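Local structure of Mll7089 protein (Mesorhizobium loti, 2OZ8) at residues 101-104 and 105-109; 121-125 and 126-130; 349-352 and 353-356. The protein is of unknown function but has the fold of the mandelate racemase group of the enolase superfamily, probably binds magnesium and may act as a hydro-lyase. All blocks are in the same frame, centred on the assembly; numbering follows the deposited sequence.

Interaction 1 of 3, residues 101-104 and 105-109; sequences PFHE and AVQVA
His-103 and Gln-107 meet one helical turn apart, and their meeting illustrates how two donors can be held close by the two oxygens of one carboxylate. The amide nitrogen NE2 of Gln-107 comes within 3.2 Å of CE1 of His-103 and 3.3 Å of its NE2, approaching the ring obliquely. The amide plane is turned 59° from the ring plane, and the two nitrogens are not bonded to each other. Both reach out of the contact to one carboxylate: His-103 NE2 is hydrogen-bonded to OD2 of Asp-278 and Gln-107 NE2 to its OD1. Asp-278 belongs to helix 276-289, and a bound sulfate lies about 3 Å from the His-103 side chain.

Different first torsions bring the two groups together. The ring of His-103 lies anti to its backbone nitrogen (chi1 -180°), whereas CG of Gln-107 sits beside its own (chi1 -68°), and the amide continues on an extended chain towards the ring. Beneath them runs the opening of the helix. Val-106 N bonds Phe-102 O at 3.0 Å and Val-108 N bonds Glu-104 O at 3.0 Å, both nearly along the C=O axis, while the bond from Gln-107 N to His-103 O is weak. The methyl CG2 of Val-106 also lies only 3.0 Å from Phe-102 O, a tight fit. Farther out, Phe-102 meets Phe-67 edge-to-face, and Ala-105 lies against Ile-50 and Leu-36 of the N-terminal domain's sheet.

Chemically, the carboxylate of Asp-278 accounts for two neighbouring nitrogens that could not satisfy one another in this geometry. Its two oxygens probably fix the rotation of both the imidazole and the amide, joining the first turn of helix 103-118 to the barrel helix that carries the aspartate.

Interaction 2 of 3, residues 121-125 and 126-130; sequences PLHVL and LGSRR
His-123 reaches forward past the end of its short helix to Ser-128, and its side chain can be followed outward as an example of a histidine side chain that meets the residues following its own helix. CB lies beside the serine, 3.8 Å from Ser-128 OG. Here chi1 is 71°, the crowded position with CG between the backbone nitrogen and the carbonyl carbon, and this turns the ring towards the residues that follow the helix. CG passes OG at 3.6 Å. ND1 makes a short hydrogen bond, 2.6 Å, to Ser-128 OG, which lies at the ring edge, near its plane; either atom could be the donor. The carbonyl oxygen of Arg-130 lies obliquely to the ring, 3.5 Å from ND1 and farther from CE1. One ring face is covered off-centre by CG2 of Val-124, and His-305 of helix 304-309 meets the ring while its ND1 is hydrogen-bonded to the backbone nitrogen of His-123.

The main chain adds its own bonds across the turn. Ser-128 N bonds His-123 O at 2.8 Å, and Gly-127 N bonds Val-124 O at 2.9 Å from well above the carbonyl plane. A water donates to both Val-124 O and Ser-128 O, bridging the turn. Elsewhere in the turn CD1 of Leu-126 packs on CG of Leu-122 at 3.8 Å, beside Trp-111 of helix 103-118. The turn also faces a neighbouring copy of the protein, where Arg-86 of that second subunit donates a hydrogen bond through NE to Gly-127 O.

With a positive phi of 88° at Gly-127, which favours glycine, and two bonds running back from successive NH groups into the final turn, this is a Schellman motif, ending helix 122-125 and steering the chain towards barrel strand 132-138.

Interaction 3 of 3, residues 349-352 and 353-356; sequences VLSE and KARG
Ser-351 O accepts from Arg-355 N at 2.9 Å with an N-H...O angle of 169°, so the first full turn of helix 352-357 is closed by a nearly straight bond, followed by a weaker one from Gly-356 N to Glu-352 O. The side chain of Ser-351 supplies the cap: with OG swung away from its backbone nitrogen (chi1 154°), the hydroxyl oxygen accepts from Ala-354 N at 3.0 Å. Its CB meanwhile rests 3.6 Å from CB of Ala-354. Replacing the serine by an alanine removes the hydroxyl and is likely to leave Ala-354 N without its side-chain acceptor, so that the first turn could fray.

Glu-352 and Arg-355 lie side by side, pointing the same way, and probably pair as a salt bridge, but OE1 and NH1 are modelled too close together, so its detail is doubtful. From the loop, CD2 of Leu-350 comes to the guanidinium edge, near its plane, 3.6 Å from NH2 of Arg-355. That same NH2 is salt-bridged to Glu-37 of strand 27-40, against which Leu-350 also packs.

A serine one residue ahead of the helix, accepting the NH three positions on, is the classic N-cap, used here where the chain returns after the barrel to the N-terminal domain's sheet.

Followed from the N terminus, the three contacts come in series; each is a local turn of continuous chain, so none encloses, nests in or crosses another. Interaction 1 opens helix 103-118 against the sheet of the N-terminal domain. Interaction 2, its centre about 19 Å away, ends the short helix that follows, next to helix 304-309 and another subunit, just before the barrel's first strand. The barrel then intervenes, and interaction 3 starts helix 352-357 back beside strand 27-40, its nearest atoms about 10 Å from interaction 1. Together they mark helix beginnings and an ending where the N-terminal domain, barrel and returning C-terminal segment adjoin.

Interaction 1 of 3, residues 101-104 and 105-109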
# COMPACT_ATOMS: atom_id res chain seq x y z
N PRO A 101 -8.12 13.31 36.30
CA PRO A 101 -7.16 12.28 35.87
C PRO A 101 -6.75 11.22 36.95
O PRO A 101 -5.70 11.35 37.60
CB PRO A 101 -5.96 13.10 35.40
CG PRO A 101 -6.00 14.36 36.23
CD PRO A 101 -7.47 14.62 36.49
N PHE A 102 -7.56 10.16 37.07
CA PHE A 102 -7.34 9.05 38.02
C PHE A 102 -6.61 7.80 37.45
O PHE A 102 -6.11 6.93 38.19
CB PHE A 102 -8.71 8.57 38.55
CG PHE A 102 -9.47 9.59 39.34
CD1 PHE A 102 -8.89 10.26 40.41
CD2 PHE A 102 -10.81 9.85 39.06
CE1 PHE A 102 -9.61 11.16 41.17
CE2 PHE A 102 -11.54 10.74 39.83
CZ PHE A 102 -10.94 11.40 40.87
N HIS A 103 -6.57 7.70 36.13
CA HIS A 103 -6.08 6.50 35.48
C HIS A 103 -4.66 6.10 35.98
O HIS A 103 -4.50 4.99 36.50
CB HIS A 103 -6.20 6.67 33.95
CG HIS A 103 -5.73 5.50 33.17
ND1 HIS A 103 -6.47 4.34 33.07
CD2 HIS A 103 -4.61 5.30 32.44
CE1 HIS A 103 -5.83 3.47 32.31
NE2 HIS A 103 -4.69 4.02 31.92
N GLU A 104 -3.68 7.00 35.88
CA GLU A 104 -2.31 6.71 36.32
C GLU A 104 -2.20 6.36 37.83
O GLU A 104 -1.64 5.33 38.18
CB GLU A 104 -1.37 7.87 35.95
CG GLU A 104 0.07 7.76 36.49
CD GLU A 104 1.06 8.72 35.78
OE1 GLU A 104 0.64 9.51 34.88
OE2 GLU A 104 2.28 8.67 36.12
N ALA A 105 -2.76 7.22 38.69
CA ALA A 105 -2.74 7.10 40.16
C ALA A 105 -3.29 5.75 40.63
O ALA A 105 -2.71 5.07 41.50
CB ALA A 105 -3.55 8.26 40.81
N VAL A 106 -4.41 5.38 40.05
CA VAL A 106 -5.01 4.09 40.36
C VAL A 106 -4.05 2.97 40.05
O VAL A 106 -3.89 2.08 40.88
CB VAL A 106 -6.40 3.86 39.66
CG1 VAL A 106 -6.97 2.50 40.02
CG2 VAL A 106 -7.37 4.92 40.09
N GLN A 107 -3.39 3.00 38.89
CA GLN A 107 -2.50 1.88 38.50
C GLN A 107 -1.26 1.82 39.40
O GLN A 107 -0.81 0.75 39.80
CB GLN A 107 -2.09 1.94 37.00
CG GLN A 107 -3.25 1.68 35.97
CD GLN A 107 -2.79 1.59 34.46
OE1 GLN A 107 -1.60 1.70 34.12
NE2 GLN A 107 -3.73 1.35 33.57
N VAL A 108 -0.71 2.97 39.73
CA VAL A 108 0.40 3.07 40.65
C VAL A 108 0.04 2.59 42.07
O VAL A 108 0.77 1.80 42.65
CB VAL A 108 0.98 4.52 40.68
CG1 VAL A 108 2.14 4.63 41.66
CG2 VAL A 108 1.40 4.92 39.31
N ALA A 109 -1.09 3.05 42.59
CA ALA A 109 -1.56 2.61 43.91
C ALA A 109 -1.91 1.12 43.95
O ALA A 109 -1.49 0.41 44.86
CB ALA A 109 -2.72 3.43 44.35

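Interaction 2 of 3, residues 121-125 and 126-130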
# COMPACT_ATOMS: atom_id res chain seq x y z
N PRO A 121 9.25 -5.85 46.53
CA PRO A 121 9.48 -4.58 45.82
C PRO A 121 8.79 -4.65 44.46
O PRO A 121 8.82 -5.70 43.80
CB PRO A 121 11.00 -4.54 45.62
CG PRO A 121 11.60 -5.68 46.51
CD PRO A 121 10.49 -6.65 46.70
N LEU A 122 8.18 -3.55 44.03
CA LEU A 122 7.45 -3.53 42.74
C LEU A 122 8.21 -4.09 41.51
O LEU A 122 7.70 -4.96 40.80
CB LEU A 122 6.82 -2.17 42.47
CG LEU A 122 5.99 -2.06 41.18
CD1 LEU A 122 4.78 -3.05 41.17
CD2 LEU A 122 5.54 -0.66 41.02
N HIS A 123 9.44 -3.64 41.29
CA HIS A 123 10.25 -4.12 40.17
C HIS A 123 10.47 -5.65 40.11
O HIS A 123 10.44 -6.24 39.02
CB HIS A 123 11.58 -3.36 40.07
CG HIS A 123 12.56 -3.67 41.14
ND1 HIS A 123 13.63 -4.54 40.95
CD2 HIS A 123 12.67 -3.21 42.41
CE1 HIS A 123 14.35 -4.59 42.06
NE2 HIS A 123 13.79 -3.80 42.96
N VAL A 124 10.70 -6.26 41.27
CA VAL A 124 10.85 -7.73 41.33
C VAL A 124 9.53 -8.40 40.89
O VAL A 124 9.53 -9.29 40.05
CB VAL A 124 11.30 -8.23 42.75
CG1 VAL A 124 11.38 -9.76 42.78
CG2 VAL A 124 12.67 -7.56 43.17
N LEU A 125 8.42 -7.92 41.44
CA LEU A 125 7.09 -8.36 40.98
C LEU A 125 6.94 -8.12 39.46
O LEU A 125 6.30 -8.93 38.76
CB LEU A 125 5.98 -7.64 41.75
CG LEU A 125 4.53 -7.98 41.39
CD1 LEU A 125 4.10 -9.46 41.74
CD2 LEU A 125 3.58 -6.94 42.05
N LEU A 126 7.53 -7.03 38.95
CA LEU A 126 7.44 -6.72 37.50
C LEU A 126 8.34 -7.60 36.64
O LEU A 126 8.32 -7.48 35.42
CB LEU A 126 7.62 -5.22 37.18
CG LEU A 126 6.52 -4.31 37.78
CD1 LEU A 126 6.80 -2.85 37.52
CD2 LEU A 126 5.08 -4.76 37.35
N GLY A 127 9.07 -8.52 37.30
CA GLY A 127 9.97 -9.46 36.65
C GLY A 127 11.40 -8.95 36.45
O GLY A 127 12.15 -9.53 35.69
N SER A 128 11.81 -7.89 37.15
CA SER A 128 13.13 -7.34 36.88
C SER A 128 14.21 -8.35 37.15
O SER A 128 14.01 -9.30 37.91
CB SER A 128 13.41 -6.06 37.69
OG SER A 128 13.68 -6.37 39.06
N ARG A 129 15.37 -8.12 36.53
CA ARG A 129 16.60 -8.87 36.79
C ARG A 129 17.65 -7.87 37.25
O ARG A 129 18.73 -8.25 37.65
CB ARG A 129 17.12 -9.55 35.54
CG ARG A 129 16.13 -10.41 34.79
CD ARG A 129 16.87 -11.56 34.08
NE ARG A 129 16.20 -11.88 32.83
CZ ARG A 129 16.19 -13.08 32.28
NH1 ARG A 129 16.84 -14.08 32.87
NH2 ARG A 129 15.50 -13.29 31.17
N ARG A 130 17.34 -6.59 37.15
CA ARG A 130 18.27 -5.60 37.63
C ARG A 130 17.58 -4.61 38.54
O ARG A 130 16.37 -4.65 38.70
CB ARG A 130 19.05 -4.94 36.48
CG ARG A 130 18.23 -4.21 35.36
CD ARG A 130 19.07 -4.10 34.02
NE ARG A 130 19.44 -5.46 33.57
CZ ARG A 130 20.62 -5.82 33.06
NH1 ARG A 130 21.58 -4.91 32.88
NH2 ARG A 130 20.84 -7.09 32.72
O HOH W 1 11.86 -10.62 39.23

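Interaction 3 of 3, residues 349-352 and 353-356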
# COMPACT_ATOMS: atom_id res chain seq x y z
N VAL A 349 6.33 6.16 50.46
CA VAL A 349 5.33 6.26 51.54
C VAL A 349 5.18 7.70 51.92
O VAL A 349 6.15 8.37 52.17
CB VAL A 349 5.72 5.43 52.82
CG1 VAL A 349 4.64 5.62 53.90
CG2 VAL A 349 5.91 3.96 52.50
N LEU A 350 3.95 8.16 51.97
CA LEU A 350 3.63 9.55 52.23
C LEU A 350 4.15 10.00 53.60
O LEU A 350 4.11 9.24 54.57
CB LEU A 350 2.13 9.70 52.17
CG LEU A 350 1.54 11.00 51.71
CD1 LEU A 350 2.02 11.34 50.33
CD2 LEU A 350 0.03 10.79 51.74
N SER A 351 4.69 11.21 53.68
CA SER A 351 5.25 11.68 54.94
C SER A 351 4.11 12.21 55.81
O SER A 351 3.31 13.03 55.39
CB SER A 351 6.30 12.73 54.66
OG SER A 351 6.49 13.64 55.73
N GLU A 352 4.01 11.69 57.03
CA GLU A 352 2.95 12.16 57.94
C GLU A 352 3.15 13.63 58.31
O GLU A 352 2.17 14.40 58.35
CB GLU A 352 2.77 11.23 59.15
CG GLU A 352 2.34 9.78 58.74
CD GLU A 352 0.96 9.69 58.06
OE1 GLU A 352 0.10 10.55 58.34
OE2 GLU A 352 0.71 8.73 57.27
N LYS A 353 4.40 14.04 58.51
CA LYS A 353 4.68 15.45 58.72
C LYS A 353 4.16 16.25 57.54
O LYS A 353 3.51 17.29 57.72
CB LYS A 353 6.17 15.71 58.92
CG LYS A 353 6.74 15.19 60.25
CD LYS A 353 8.30 15.24 60.29
CE LYS A 353 8.85 14.35 61.46
NZ LYS A 353 10.26 13.90 61.22
N ALA A 354 4.41 15.75 56.33
CA ALA A 354 3.97 16.44 55.11
C ALA A 354 2.47 16.55 54.98
O ALA A 354 1.98 17.62 54.67
CB ALA A 354 4.58 15.79 53.85
N ARG A 355 1.74 15.46 55.21
CA ARG A 355 0.29 15.49 55.23
C ARG A 355 -0.31 16.51 56.24
O ARG A 355 -1.47 16.93 56.08
CB ARG A 355 -0.24 14.08 55.50
CG ARG A 355 -1.78 13.96 55.42
CD ARG A 355 -2.31 12.63 55.97
NE ARG A 355 -1.88 11.50 55.14
CZ ARG A 355 -1.62 10.29 55.63
NH1 ARG A 355 -1.76 10.06 56.93
NH2 ARG A 355 -1.22 9.31 54.83
N GLY A 356 0.45 16.91 57.26
CA GLY A 356 0.02 17.92 58.25
C GLY A 356 0.35 19.36 57.87
O GLY A 356 -0.51 20.23 57.87